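Local coordinates for putative cell surface protein (Streptococcus pyogenes, PDB 4OFQ), which probably serves as a surface adhesin of the antigen I/II family, here represented by its calcium-binding C-terminal region of beta-sandwich domains, at residues T246-K252 with V314-K320; D241-H245 with Y283-T287; F64-Y70 with E126-A132; S119-P123 with T170-D174. One frame throughout, in Å; residues are numbered along the deposited sequence.

Interaction 1. Residues T246-K252 with V314-K320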
# COMPACT_ATOMS: atom_id res chain seq x y z
N THR A 246 -33.07 16.57 -5.69
CA THR A 246 -34.48 16.91 -5.47
C THR A 246 -34.61 18.12 -4.54
O THR A 246 -35.60 18.86 -4.61
CB THR A 246 -35.24 15.74 -4.83
OG1 THR A 246 -34.50 15.26 -3.70
CG2 THR A 246 -35.42 14.60 -5.83
N HIS A 247 -33.62 18.32 -3.68
CA HIS A 247 -33.69 19.37 -2.65
C HIS A 247 -32.55 20.39 -2.71
O HIS A 247 -32.69 21.53 -2.25
CB HIS A 247 -33.69 18.74 -1.25
CG HIS A 247 -34.93 17.96 -0.94
ND1 HIS A 247 -35.21 16.74 -1.52
CD2 HIS A 247 -35.96 18.22 -0.10
CE1 HIS A 247 -36.37 16.29 -1.06
NE2 HIS A 247 -36.84 17.17 -0.19
N ASP A 248 -31.42 19.98 -3.26
CA ASP A 248 -30.23 20.83 -3.33
C ASP A 248 -29.95 21.14 -4.79
O ASP A 248 -29.74 20.23 -5.59
CB ASP A 248 -29.00 20.12 -2.76
CG ASP A 248 -28.91 20.19 -1.24
OD1 ASP A 248 -29.65 20.97 -0.60
OD2 ASP A 248 -28.08 19.44 -0.68
N LEU A 249 -29.94 22.41 -5.13
CA LEU A 249 -29.65 22.79 -6.51
C LEU A 249 -28.23 23.36 -6.60
O LEU A 249 -27.97 24.46 -6.10
CB LEU A 249 -30.69 23.79 -7.01
CG LEU A 249 -30.49 24.42 -8.39
CD1 LEU A 249 -30.72 23.41 -9.50
CD2 LEU A 249 -31.41 25.61 -8.55
N TYR A 250 -27.33 22.60 -7.22
CA TYR A 250 -25.94 23.01 -7.42
C TYR A 250 -25.81 24.42 -8.01
O TYR A 250 -26.48 24.76 -8.99
CB TYR A 250 -25.21 22.00 -8.32
CG TYR A 250 -23.76 22.34 -8.62
CD1 TYR A 250 -22.75 21.99 -7.75
CD2 TYR A 250 -23.41 22.99 -9.79
CE1 TYR A 250 -21.42 22.30 -8.03
CE2 TYR A 250 -22.09 23.30 -10.08
CZ TYR A 250 -21.10 22.95 -9.20
OH TYR A 250 -19.80 23.26 -9.50
N GLN A 251 -24.95 25.23 -7.40
CA GLN A 251 -24.69 26.58 -7.89
C GLN A 251 -23.27 26.70 -8.44
O GLN A 251 -23.07 27.08 -9.59
CB GLN A 251 -24.89 27.62 -6.78
CG GLN A 251 -26.29 27.63 -6.18
CD GLN A 251 -27.32 28.07 -7.18
OE1 GLN A 251 -27.22 29.16 -7.75
NE2 GLN A 251 -28.32 27.22 -7.43
N LYS A 252 -22.28 26.35 -7.62
CA LYS A 252 -20.88 26.51 -8.02
C LYS A 252 -19.96 25.77 -7.06
O LYS A 252 -20.38 25.35 -5.98
CB LYS A 252 -20.52 28.00 -8.03
CG LYS A 252 -20.25 28.57 -6.64
CD LYS A 252 -19.68 29.98 -6.73
CE LYS A 252 -18.72 30.27 -5.60
NZ LYS A 252 -17.53 29.38 -5.60
N VAL A 314 -18.77 23.19 -2.12
CA VAL A 314 -19.85 23.07 -3.09
C VAL A 314 -21.05 23.87 -2.59
O VAL A 314 -21.57 23.60 -1.51
CB VAL A 314 -20.24 21.59 -3.29
CG1 VAL A 314 -21.44 21.47 -4.20
CG2 VAL A 314 -19.05 20.82 -3.87
N VAL A 315 -21.47 24.85 -3.39
CA VAL A 315 -22.54 25.76 -3.01
C VAL A 315 -23.83 25.33 -3.69
O VAL A 315 -23.85 25.13 -4.90
CB VAL A 315 -22.20 27.20 -3.42
CG1 VAL A 315 -23.35 28.11 -3.12
CG2 VAL A 315 -20.94 27.68 -2.69
N VAL A 316 -24.90 25.14 -2.90
CA VAL A 316 -26.20 24.74 -3.43
C VAL A 316 -27.30 25.67 -2.92
O VAL A 316 -27.12 26.36 -1.92
CB VAL A 316 -26.56 23.27 -3.06
CG1 VAL A 316 -25.42 22.32 -3.45
CG2 VAL A 316 -26.87 23.14 -1.57
N LYS A 317 -28.42 25.70 -3.64
CA LYS A 317 -29.61 26.41 -3.19
C LYS A 317 -30.65 25.38 -2.74
O LYS A 317 -30.87 24.36 -3.40
CB LYS A 317 -30.15 27.28 -4.33
CG LYS A 317 -31.51 27.89 -4.08
CD LYS A 317 -31.98 28.64 -5.32
CE LYS A 317 -33.32 29.33 -5.12
NZ LYS A 317 -33.73 30.07 -6.35
N ARG A 318 -31.28 25.63 -1.59
CA ARG A 318 -32.24 24.70 -1.04
C ARG A 318 -33.59 24.99 -1.67
O ARG A 318 -34.16 26.07 -1.47
CB ARG A 318 -32.31 24.80 0.49
CG ARG A 318 -33.42 23.96 1.14
CD ARG A 318 -33.22 22.46 0.94
NE ARG A 318 -31.82 22.03 1.03
CZ ARG A 318 -31.19 21.74 2.17
NH1 ARG A 318 -31.81 21.85 3.34
NH2 ARG A 318 -29.92 21.35 2.12
N ILE A 319 -34.09 24.04 -2.45
CA ILE A 319 -35.25 24.31 -3.30
C ILE A 319 -36.54 23.61 -2.89
O ILE A 319 -37.59 23.89 -3.46
CB ILE A 319 -34.95 23.99 -4.79
CG1 ILE A 319 -34.46 22.54 -4.94
CG2 ILE A 319 -33.92 24.96 -5.35
CD1 ILE A 319 -34.66 21.97 -6.34
N LYS A 320 -36.47 22.72 -1.90
CA LYS A 320 -37.65 21.94 -1.52
C LYS A 320 -37.63 21.58 -0.03
O LYS A 320 -36.57 21.42 0.55
CB LYS A 320 -37.71 20.67 -2.37
CG LYS A 320 -38.96 19.81 -2.21
CD LYS A 320 -38.88 18.58 -3.10
CE LYS A 320 -39.90 17.52 -2.70
NZ LYS A 320 -41.30 18.01 -2.80

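Interaction 2. Residues D241-H245 with Y283-T287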
# COMPACT_ATOMS: atom_id res chain seq x y z
N ASP A 241 -19.59 13.24 -5.44
CA ASP A 241 -20.67 13.58 -4.52
C ASP A 241 -22.01 13.46 -5.24
O ASP A 241 -22.26 14.17 -6.21
CB ASP A 241 -20.45 15.01 -3.98
CG ASP A 241 -21.34 15.33 -2.80
OD1 ASP A 241 -22.50 14.85 -2.77
OD2 ASP A 241 -20.88 16.03 -1.88
N GLN A 242 -22.85 12.52 -4.78
CA GLN A 242 -24.20 12.39 -5.31
C GLN A 242 -25.09 13.30 -4.50
O GLN A 242 -25.51 12.94 -3.39
CB GLN A 242 -24.70 10.95 -5.21
CG GLN A 242 -26.18 10.78 -5.57
CD GLN A 242 -26.52 11.23 -6.99
OE1 GLN A 242 -25.98 10.70 -7.97
NE2 GLN A 242 -27.44 12.21 -7.11
N LEU A 243 -25.36 14.49 -5.02
CA LEU A 243 -26.17 15.46 -4.30
C LEU A 243 -27.62 15.02 -4.31
O LEU A 243 -28.07 14.38 -5.26
CB LEU A 243 -26.03 16.84 -4.93
CG LEU A 243 -24.63 17.45 -4.85
CD1 LEU A 243 -24.50 18.62 -5.82
CD2 LEU A 243 -24.33 17.87 -3.41
N GLN A 244 -28.36 15.35 -3.25
CA GLN A 244 -29.79 15.09 -3.23
C GLN A 244 -30.44 16.19 -4.06
O GLN A 244 -30.99 17.14 -3.52
CB GLN A 244 -30.31 15.14 -1.79
CG GLN A 244 -31.69 14.56 -1.62
CD GLN A 244 -32.08 14.47 -0.15
OE1 GLN A 244 -31.34 13.93 0.67
NE2 GLN A 244 -33.25 14.99 0.17
N HIS A 245 -30.34 16.07 -5.38
CA HIS A 245 -30.76 17.14 -6.28
C HIS A 245 -32.27 17.41 -6.34
O HIS A 245 -32.70 18.38 -6.95
CB HIS A 245 -30.17 16.97 -7.69
CG HIS A 245 -30.70 15.79 -8.43
ND1 HIS A 245 -30.98 14.58 -7.82
CD2 HIS A 245 -31.02 15.63 -9.74
CE1 HIS A 245 -31.45 13.73 -8.72
NE2 HIS A 245 -31.47 14.34 -9.89
N TYR A 283 -20.74 18.46 -13.40
CA TYR A 283 -22.00 18.27 -12.70
C TYR A 283 -23.09 17.87 -13.66
O TYR A 283 -23.32 18.52 -14.69
CB TYR A 283 -22.43 19.50 -11.91
CG TYR A 283 -23.78 19.30 -11.25
CD1 TYR A 283 -23.91 18.45 -10.15
CD2 TYR A 283 -24.91 19.93 -11.73
CE1 TYR A 283 -25.14 18.24 -9.55
CE2 TYR A 283 -26.14 19.73 -11.14
CZ TYR A 283 -26.25 18.89 -10.05
OH TYR A 283 -27.48 18.69 -9.46
N ASN A 284 -23.77 16.78 -13.33
CA ASN A 284 -24.86 16.28 -14.15
C ASN A 284 -26.20 16.72 -13.57
O ASN A 284 -26.66 16.18 -12.57
CB ASN A 284 -24.80 14.75 -14.21
CG ASN A 284 -25.80 14.15 -15.19
OD1 ASN A 284 -26.91 14.66 -15.38
ND2 ASN A 284 -25.41 13.05 -15.83
N LYS A 285 -26.83 17.69 -14.23
CA LYS A 285 -28.05 18.31 -13.72
C LYS A 285 -29.20 17.33 -13.58
O LYS A 285 -30.02 17.43 -12.67
CB LYS A 285 -28.48 19.47 -14.62
CG LYS A 285 -27.35 20.43 -14.95
CD LYS A 285 -27.84 21.57 -15.82
CE LYS A 285 -28.98 22.32 -15.15
NZ LYS A 285 -29.32 23.58 -15.87
N GLU A 286 -29.24 16.36 -14.48
CA GLU A 286 -30.32 15.38 -14.51
C GLU A 286 -30.20 14.34 -13.38
O GLU A 286 -31.21 13.87 -12.85
CB GLU A 286 -30.36 14.69 -15.88
CG GLU A 286 -31.53 13.74 -16.07
CD GLU A 286 -31.47 12.99 -17.40
OE1 GLU A 286 -30.58 13.30 -18.23
OE2 GLU A 286 -32.30 12.08 -17.61
N THR A 287 -28.98 13.99 -12.99
CA THR A 287 -28.79 12.93 -12.02
C THR A 287 -28.30 13.41 -10.66
O THR A 287 -28.33 12.66 -9.69
CB THR A 287 -27.80 11.89 -12.51
OG1 THR A 287 -26.50 12.49 -12.58
CG2 THR A 287 -28.22 11.35 -13.89

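Interaction 3. Residues F64-Y70 with E126-A132. With CA (calcium ion), chain C.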
# COMPACT_ATOMS: atom_id res chain seq x y z
N PHE A 64 18.36 -26.92 1.62
CA PHE A 64 18.42 -25.47 1.55
C PHE A 64 17.01 -24.95 1.50
O PHE A 64 16.24 -25.26 0.59
CB PHE A 64 19.23 -25.05 0.33
CG PHE A 64 20.57 -25.72 0.27
CD1 PHE A 64 21.62 -25.24 1.02
CD2 PHE A 64 20.75 -26.89 -0.45
CE1 PHE A 64 22.86 -25.88 1.02
CE2 PHE A 64 21.97 -27.53 -0.47
CZ PHE A 64 23.03 -27.02 0.27
N ILE A 65 16.66 -24.19 2.54
CA ILE A 65 15.30 -23.70 2.72
C ILE A 65 15.34 -22.19 2.76
O ILE A 65 16.26 -21.61 3.36
CB ILE A 65 14.70 -24.22 4.05
CG1 ILE A 65 14.52 -25.74 3.99
CG2 ILE A 65 13.36 -23.49 4.36
CD1 ILE A 65 14.19 -26.37 5.31
N TYR A 66 14.39 -21.54 2.08
CA TYR A 66 14.24 -20.09 2.18
C TYR A 66 12.82 -19.82 2.67
O TYR A 66 11.88 -20.46 2.21
CB TYR A 66 14.48 -19.42 0.83
CG TYR A 66 14.80 -17.93 0.96
CD1 TYR A 66 16.01 -17.52 1.51
CD2 TYR A 66 13.90 -16.95 0.54
CE1 TYR A 66 16.32 -16.17 1.64
CE2 TYR A 66 14.20 -15.58 0.67
CZ TYR A 66 15.42 -15.21 1.22
OH TYR A 66 15.77 -13.87 1.36
N VAL A 67 12.67 -18.87 3.59
CA VAL A 67 11.36 -18.61 4.20
C VAL A 67 11.01 -17.15 4.01
O VAL A 67 11.86 -16.28 4.19
CB VAL A 67 11.37 -18.93 5.73
CG1 VAL A 67 10.14 -18.35 6.43
CG2 VAL A 67 11.42 -20.44 5.97
N ASP A 68 9.77 -16.87 3.63
CA ASP A 68 9.31 -15.50 3.66
C ASP A 68 8.21 -15.42 4.69
O ASP A 68 7.14 -15.99 4.51
CB ASP A 68 8.80 -15.03 2.30
CG ASP A 68 8.41 -13.55 2.33
OD1 ASP A 68 7.45 -13.21 3.04
OD2 ASP A 68 9.09 -12.75 1.66
N ASP A 69 8.50 -14.71 5.77
CA ASP A 69 7.58 -14.52 6.87
C ASP A 69 6.93 -13.15 6.74
O ASP A 69 7.50 -12.12 7.15
CB ASP A 69 8.36 -14.64 8.20
CG ASP A 69 7.47 -14.50 9.42
OD1 ASP A 69 6.30 -14.12 9.29
OD2 ASP A 69 7.97 -14.76 10.54
N TYR A 70 5.74 -13.13 6.15
CA TYR A 70 4.99 -11.89 6.00
C TYR A 70 4.08 -11.73 7.21
O TYR A 70 3.69 -12.73 7.82
CB TYR A 70 4.14 -11.92 4.72
CG TYR A 70 3.15 -13.09 4.66
CD1 TYR A 70 3.52 -14.31 4.11
CD2 TYR A 70 1.86 -12.95 5.14
CE1 TYR A 70 2.63 -15.38 4.07
CE2 TYR A 70 0.95 -14.01 5.08
CZ TYR A 70 1.35 -15.22 4.54
OH TYR A 70 0.44 -16.26 4.48
N GLU A 126 1.65 -17.42 9.61
CA GLU A 126 1.77 -17.96 8.26
C GLU A 126 3.09 -17.56 7.62
O GLU A 126 3.62 -16.49 7.88
CB GLU A 126 0.62 -17.46 7.37
CG GLU A 126 -0.77 -17.69 7.94
CD GLU A 126 -1.86 -17.08 7.10
OE1 GLU A 126 -1.55 -16.36 6.11
OE2 GLU A 126 -3.04 -17.30 7.44
N PHE A 127 3.61 -18.43 6.76
CA PHE A 127 4.79 -18.09 5.99
C PHE A 127 4.83 -18.93 4.72
O PHE A 127 4.09 -19.91 4.60
CB PHE A 127 6.06 -18.27 6.84
CG PHE A 127 6.27 -19.66 7.35
CD1 PHE A 127 5.66 -20.07 8.53
CD2 PHE A 127 7.12 -20.55 6.69
CE1 PHE A 127 5.88 -21.37 9.03
CE2 PHE A 127 7.35 -21.85 7.19
CZ PHE A 127 6.72 -22.25 8.35
N TYR A 128 5.65 -18.51 3.76
CA TYR A 128 5.98 -19.38 2.64
C TYR A 128 7.37 -19.92 2.85
O TYR A 128 8.24 -19.23 3.39
CB TYR A 128 6.01 -18.60 1.33
CG TYR A 128 4.67 -18.38 0.72
CD1 TYR A 128 3.94 -17.23 1.00
CD2 TYR A 128 4.12 -19.33 -0.15
CE1 TYR A 128 2.69 -17.02 0.42
CE2 TYR A 128 2.87 -19.13 -0.73
CZ TYR A 128 2.18 -17.97 -0.44
OH TYR A 128 0.95 -17.75 -1.00
N MET A 129 7.58 -21.16 2.43
CA MET A 129 8.92 -21.71 2.41
C MET A 129 9.21 -22.32 1.04
O MET A 129 8.30 -22.82 0.38
CB MET A 129 9.16 -22.70 3.57
CG MET A 129 8.31 -23.96 3.57
SD MET A 129 8.45 -24.89 5.12
CE MET A 129 10.23 -25.10 5.29
N TRP A 130 10.46 -22.20 0.60
CA TRP A 130 10.91 -22.84 -0.64
C TRP A 130 11.99 -23.85 -0.26
O TRP A 130 12.96 -23.52 0.44
CB TRP A 130 11.47 -21.80 -1.61
CG TRP A 130 10.44 -20.96 -2.26
CD1 TRP A 130 9.84 -21.19 -3.46
CD2 TRP A 130 9.84 -19.77 -1.73
NE1 TRP A 130 8.92 -20.19 -3.72
CE2 TRP A 130 8.90 -19.31 -2.68
CE3 TRP A 130 10.02 -19.03 -0.55
CZ2 TRP A 130 8.13 -18.16 -2.48
CZ3 TRP A 130 9.24 -17.87 -0.36
CH2 TRP A 130 8.32 -17.46 -1.33
N VAL A 131 11.82 -25.10 -0.70
CA VAL A 131 12.71 -26.19 -0.29
C VAL A 131 13.37 -26.78 -1.52
O VAL A 131 12.69 -27.15 -2.48
CB VAL A 131 11.94 -27.32 0.44
CG1 VAL A 131 12.90 -28.45 0.87
CG2 VAL A 131 11.18 -26.75 1.65
N ALA A 132 14.70 -26.85 -1.53
CA ALA A 132 15.37 -27.49 -2.66
C ALA A 132 14.93 -28.96 -2.79
O ALA A 132 15.11 -29.74 -1.85
CB ALA A 132 16.88 -27.41 -2.50
CA CA C . 4.00 -14.63 9.31
O HOH W 1 16.40 -28.85 0.56
O HOH W 2 15.57 -22.98 -1.02
O HOH W 3 2.51 -13.40 10.67

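Interaction 4. Residues S119-P123 with T170-D174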
# COMPACT_ATOMS: atom_id res chain seq x y z
N SER A 119 17.03 -25.05 13.63
CA SER A 119 17.81 -24.05 12.88
C SER A 119 18.15 -22.78 13.66
O SER A 119 19.10 -22.07 13.32
CB SER A 119 17.07 -23.67 11.61
OG SER A 119 15.93 -22.90 11.93
N GLY A 120 17.36 -22.46 14.68
CA GLY A 120 17.52 -21.20 15.38
C GLY A 120 16.53 -20.17 14.86
O GLY A 120 16.33 -19.12 15.47
N ILE A 121 15.89 -20.51 13.74
CA ILE A 121 14.94 -19.65 13.05
C ILE A 121 13.53 -19.78 13.61
O ILE A 121 13.11 -20.87 14.00
CB ILE A 121 14.96 -19.96 11.52
CG1 ILE A 121 15.92 -19.03 10.77
CG2 ILE A 121 13.58 -19.92 10.90
CD1 ILE A 121 16.84 -18.22 11.68
N SER A 122 12.80 -18.67 13.66
CA SER A 122 11.49 -18.65 14.30
C SER A 122 10.45 -17.85 13.52
O SER A 122 10.13 -16.72 13.89
CB SER A 122 11.63 -18.06 15.71
OG SER A 122 10.44 -18.24 16.47
N PRO A 123 9.90 -18.44 12.44
CA PRO A 123 8.86 -17.73 11.69
C PRO A 123 7.54 -17.70 12.46
O PRO A 123 7.14 -18.70 13.04
CB PRO A 123 8.71 -18.55 10.42
CG PRO A 123 9.11 -19.92 10.81
CD PRO A 123 10.18 -19.77 11.87
N THR A 170 12.66 -12.37 5.70
CA THR A 170 13.08 -13.69 5.23
C THR A 170 14.05 -14.38 6.20
O THR A 170 14.66 -13.74 7.06
CB THR A 170 13.68 -13.62 3.82
OG1 THR A 170 14.89 -12.86 3.86
CG2 THR A 170 12.69 -12.94 2.87
N TYR A 171 14.15 -15.69 6.05
CA TYR A 171 15.09 -16.52 6.76
C TYR A 171 15.68 -17.48 5.75
O TYR A 171 15.07 -17.79 4.73
CB TYR A 171 14.39 -17.34 7.83
CG TYR A 171 13.70 -16.53 8.90
CD1 TYR A 171 14.44 -15.89 9.89
CD2 TYR A 171 12.32 -16.45 8.97
CE1 TYR A 171 13.81 -15.18 10.88
CE2 TYR A 171 11.69 -15.72 9.96
CZ TYR A 171 12.44 -15.09 10.92
OH TYR A 171 11.84 -14.37 11.92
N GLN A 172 16.87 -17.98 6.05
CA GLN A 172 17.57 -18.90 5.18
C GLN A 172 18.08 -20.03 6.07
O GLN A 172 18.65 -19.77 7.13
CB GLN A 172 18.73 -18.13 4.58
CG GLN A 172 19.62 -18.84 3.63
CD GLN A 172 20.61 -17.88 3.02
OE1 GLN A 172 20.26 -16.74 2.69
NE2 GLN A 172 21.85 -18.31 2.87
N ILE A 173 17.84 -21.28 5.66
CA ILE A 173 18.33 -22.42 6.42
C ILE A 173 19.17 -23.30 5.50
O ILE A 173 18.64 -23.94 4.60
CB ILE A 173 17.20 -23.27 7.05
CG1 ILE A 173 16.22 -22.39 7.84
CG2 ILE A 173 17.78 -24.39 7.93
CD1 ILE A 173 14.99 -23.15 8.32
N ASP A 174 20.48 -23.30 5.74
CA ASP A 174 21.43 -24.02 4.91
C ASP A 174 22.09 -25.10 5.76
O ASP A 174 22.60 -24.81 6.84
CB ASP A 174 22.53 -23.07 4.40
CG ASP A 174 21.97 -21.80 3.79
OD1 ASP A 174 20.92 -21.87 3.11
OD2 ASP A 174 22.59 -20.73 3.98

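Interaction 1. Residues T246-K252 with V314-K320
Arg318 grips Asp248 side-on, and both of its bonding nitrogens go to the same oxygen. Arg318 NE lies 2.9 Å and Arg318 NH2 2.8 Å from Asp248 OD1. OD1 sits near the guanidinium plane, and the carboxylate is turned only 28° from it. Arg318 leaves the backbone with CG opposite its own N (chi1 173°), then bends at chi2 and chi3, which curls the guanidinium back to the aspartate. Asp248 OD2 is held by Tyr219 and Arg318 NH1 by Thr344 and Thr346, so both ends of this buried salt bridge have second partners. Val316 CG2 packs against the carboxylate, 3.6 Å from Asp248 CG. The two strands are antiparallel neighbours at the edge of a four-stranded sheet, with 248-257 outermost. A classic beta bulge shifts their register by one residue, where Gln251 and Lys252 both face Val315. Gln251 N donates to Val315 O at 2.7 Å, while the bond from Lys252 N to that oxygen is weak. The Gln251 side chain bends back at chi2 (-66°), and NE2 donates to Leu249 O at 3.1 Å. Lys317 N reaches the same oxygen from the opposite face of its carbonyl plane. Beyond the strands, the aliphatic part of Lys320 lies over one face of the His247 ring. Lys320 CD is 4.0 Å from the His247 ring centroid, a CH-pi contact. Thr246 OG1 meets His247 ND1 at the ring edge, 2.7 Å away.

Interaction 2. Residues D241-H245 with Y283-T287
The His245 imidazole lies with one face against the backbone of Thr287. Thr287 C sits 3.4 Å above the His245 ring plane, displaced toward the rim. The ring edge is turned to the carbonyls of Lys285 and Glu286. His245 NE2 donates to Glu286 O at 3.0 Å, but the bond is bent, 140° at the hydrogen. The nitrogen also stands above the carbonyl plane of Glu286, away from the lone pairs. With chi1 at 68°, His245 CG is placed between the backbone N and the carbonyl carbon, and the ring reaches the turn from there. Gln242 makes a straighter bond. Its NE2 donates to Thr287 O at 2.8 Å, with each group close to the plane of the other. The same NE2 donates to Leu243 O at 2.9 Å, so two carbonyls fix the amide. His245 and Gln242 both bond to the turn at 284-287, an Asx motif in which Asn284 OD1 accepts from Thr287 N. Leu243 crosses the Tyr283 side chain obliquely, with Leu243 CD1 3.8 Å from Tyr283 CE1. Tyr283 OH comes to 3.7 Å from His245 CB. The contact joins the chain that follows strand 237-242 to the turn after strand 279-284; both strands pair with strand 289-294, which lies between them, while strand 323-332 pairs with 237-242.

Interaction 3. Residues F64-Y70 with E126-A132
Asp69 OD1, Tyr70 O and Glu126 O bind one calcium ion, each at 2.4 Å. Water 3 and the carbonyl of Val124 are the other two modelled ligands. Asp69 is the residue here that binds through its side chain; Tyr70 and Glu126 offer backbone oxygens. Next to the metal, the Tyr70 side chain reaches back across the strand pair. Its CG lies between the backbone N and the carbonyl carbon (chi1 58°), and its OH donates to Glu126 OE1 at 2.6 Å. That oxygen is met on its anti side, and ring and carboxylate stand 73° apart. His101 is a second partner of the hydroxyl. Glu126 O lies over one face of the Tyr70 ring, while Tyr70 CE1 packs 3.8 Å from Tyr128 CD1. Asp72 accepts from Glu126 N, which probably helps to position this metal ligand. Further along, paired backbone hydrogen bonds join Asp68 with Tyr128 and Tyr66 with Trp130. On one face, Val67 CG1 meets Phe127 CD2 at 3.7 Å. On the other, Asp68 CB lies at the edge of the Trp130 ring, 3.9 Å from Trp130 CZ3. Lys18 holds the Asp68 carboxylate. The strands are adjacent antiparallel members of a mixed six-stranded sheet in a beta-sandwich fold, with a calcium site at the end of the pair.

Interaction 4. Residues S119-P123 with T170-D174
Ser119 OG accepts from Ile121 N at 3.0 Å and also bonds Ile116 O, while its flank rests on Ile173. Ile173 CD1 lies 3.7 Å from Ser119 OG, and Ile173 CG2 touches Ser119 CB at 3.8 Å. The bond to Ile121 N forms an ST turn at the end of helix 110-119. Gly120 follows with positive phi (97°), where the chain leaves the helical conformation. Ile121 then lies against Tyr171, the two side chains running past each other in opposite directions. Ile121 CG2 stands over one face of the ring, 4.2 Å from the Tyr171 centroid, in a CH-pi contact. Ile121 CG1 comes to 3.6 Å from Tyr171 CD1. Tyr171 has CG opposite its own carbonyl carbon (chi1 -62°), which brings the ring against the loop. The loop runs from the helix to strand 127-132 and packs on strand 164-174, a member of the mixed sheet of this beta-sandwich. Pro123 CA approaches the ring obliquely, 3.9 Å from Tyr171 CE2. Ser122 O lies 3.5 Å from Tyr171 OH. Tyr180 meets the Tyr171 ring edge-to-face and also bonds Gly120 O through its hydroxyl.

The four contacts form two pairs at opposite ends of the elongated chain. Interactions 1 and 2 touch in the C-terminal region, their centres about 9 Å apart. Tyr250 and Tyr283 stack there, with Tyr250 CB 3.7 Å from Tyr283 CZ. The centres of interactions 3 and 4 are also about 9 Å apart, and the two share a sheet, since strands 64-70 and 164-174 are neighbours in it. Ile173 N probably bonds Ile65 O at 2.8 Å. Near the calcium, Pro123 CA packs 3.3 Å from Asp69 OD2, so the loop of interaction 4 borders the metal site of interaction 3. The centres of interactions 1 and 3 are about 59 Å apart, with no direct touch.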